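Local coordinates for alpha-n-acetylglucosaminidase family protein (Clostridium perfringens, PDB 4A41) that binds galactose through a family 32 carbohydrate-binding module of a multimodular family 89 alpha-N-acetylglucosaminidase, at residues D122-G125 and S126-L130. Numbering follows the deposited sequence.
Sequences DDSG and SLKTL
Lys128 sends its ammonium group back into the loop that Asp122, Ser124 and Ser126 wrap around it. Bends at chi2 (-50°) and chi4 (-58°) fold the chain in among backbone carbonyls: Lys128 NZ donates to Ser126 O at 2.9 Å and, weakly, to Ser124 O and Asp122 O. Asp122 lies roughly at right angles to the lysine chain, its OD1 3.4 Å from Lys128 CE and completing a salt bridge of 3.5 Å to Lys128 NZ. Asp122 OD1 accepts from Ser124 N on its anti side (2.8 Å) and from Ser124 OG on its syn side (2.7 Å), both from one face of the carboxylate, which should restrict its rotation. Ser124 OG in turn receives Ser126 N in a nearly straight bond (3.2 Å, 165°), closing the tight side. Solvent bridges the looser part: one water joins Asp122 OD2 and Ser126 OG at the outer, carboxylate side; another, across the lysine, donates to Asp122 O and accepts from Lys128 NZ. Deeper, Lys128 packs on Trp121 and Tyr88. An Asx turn at Asp122 lies in the loop leading from strand 113-120 to strand 128-137, which buried Lys128 begins, in different sheets of the F5/8 type C beta-sandwich.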
loop_
_atom_site.group_PDB
_atom_site.type_symbol
_atom_site.label_atom_id
_atom_site.label_comp_id
_atom_site.label_asym_id
_atom_site.label_seq_id
_atom_site.Cartn_x
_atom_site.Cartn_y
_atom_site.Cartn_z
ATOM N N ASP A 122 -14.592 -2.518 -0.109
ATOM C CA ASP A 122 -15.167 -3.646 0.638
ATOM C C ASP A 122 -14.065 -4.482 1.280
ATOM O O ASP A 122 -12.891 -4.375 0.896
ATOM C CB ASP A 122 -16.157 -4.468 -0.216
ATOM C CG ASP A 122 -15.493 -5.365 -1.261
ATOM O OD1 ASP A 122 -14.497 -6.078 -0.993
ATOM O OD2 ASP A 122 -16.046 -5.438 -2.383
ATOM N N ASP A 123 -14.427 -5.282 2.277
ATOM C CA ASP A 123 -13.418 -6.058 2.987
ATOM C C ASP A 123 -13.107 -7.429 2.383
ATOM O O ASP A 123 -12.414 -8.249 3.009
ATOM C CB ASP A 123 -13.755 -6.166 4.464
ATOM C CG ASP A 123 -14.981 -7.022 4.737
ATOM O OD1 ASP A 123 -15.453 -7.764 3.843
ATOM O OD2 ASP A 123 -15.466 -6.964 5.891
ATOM N N SER A 124 -13.598 -7.693 1.172
ATOM C CA SER A 124 -13.267 -8.927 0.483
ATOM C C SER A 124 -11.803 -8.946 -0.005
ATOM O O SER A 124 -11.132 -7.892 -0.040
ATOM C CB SER A 124 -14.216 -9.165 -0.682
ATOM O OG SER A 124 -13.772 -8.481 -1.852
ATOM N N GLY A 125 -11.342 -10.130 -0.408
ATOM C CA GLY A 125 -10.001 -10.299 -0.987
ATOM C C GLY A 125 -9.847 -9.858 -2.430
ATOM O O GLY A 125 -8.797 -10.091 -3.024
ATOM N N SER A 126 -10.869 -9.223 -3.014
ATOM C CA SER A 126 -10.778 -8.793 -4.403
ATOM C C SER A 126 -9.720 -7.710 -4.586
ATOM O O SER A 126 -9.540 -6.854 -3.720
ATOM C CB SER A 126 -12.135 -8.270 -4.890
ATOM O OG SER A 126 -12.492 -7.114 -4.192
ATOM N N LEU A 127 -9.053 -7.761 -5.731
ATOM C CA LEU A 127 -8.185 -6.667 -6.179
ATOM C C LEU A 127 -8.971 -5.377 -6.193
ATOM O O LEU A 127 -10.113 -5.322 -6.726
ATOM C CB LEU A 127 -7.648 -6.940 -7.590
ATOM C CG LEU A 127 -6.597 -5.965 -8.118
ATOM C CD1 LEU A 127 -5.264 -6.153 -7.360
ATOM C CD2 LEU A 127 -6.407 -6.136 -9.623
ATOM N N LYS A 128 -8.380 -4.338 -5.615
ATOM C CA LYS A 128 -8.991 -3.014 -5.606
ATOM C C LYS A 128 -8.166 -2.121 -6.525
ATOM O O LYS A 128 -6.938 -1.974 -6.357
ATOM C CB LYS A 128 -9.052 -2.404 -4.190
ATOM C CG LYS A 128 -9.733 -3.260 -3.094
ATOM C CD LYS A 128 -11.122 -3.789 -3.561
ATOM C CE LYS A 128 -11.906 -4.410 -2.375
ATOM N NZ LYS A 128 -11.139 -5.550 -1.712
ATOM N N THR A 129 -8.842 -1.494 -7.491
ATOM C CA THR A 129 -8.149 -0.674 -8.480
ATOM C C THR A 129 -8.565 0.787 -8.393
ATOM O O THR A 129 -9.771 1.111 -8.327
ATOM C CB THR A 129 -8.455 -1.210 -9.901
ATOM O OG1 THR A 129 -8.003 -2.563 -9.994
ATOM C CG2 THR A 129 -7.797 -0.369 -10.985
ATOM N N LEU A 130 -7.561 1.653 -8.408
ATOM C CA LEU A 130 -7.777 3.115 -8.480
ATOM C C LEU A 130 -7.280 3.612 -9.806
ATOM O O LEU A 130 -6.196 3.254 -10.252
ATOM C CB LEU A 130 -7.054 3.852 -7.351
ATOM C CG LEU A 130 -7.389 3.388 -5.923
ATOM C CD1 LEU A 130 -6.464 4.028 -4.917
ATOM C CD2 LEU A 130 -8.851 3.683 -5.599
HETATM O O HOH W 1 -10.174 -4.230 0.855
HETATM O O HOH W 2 -15.186 -6.729 -4.462
#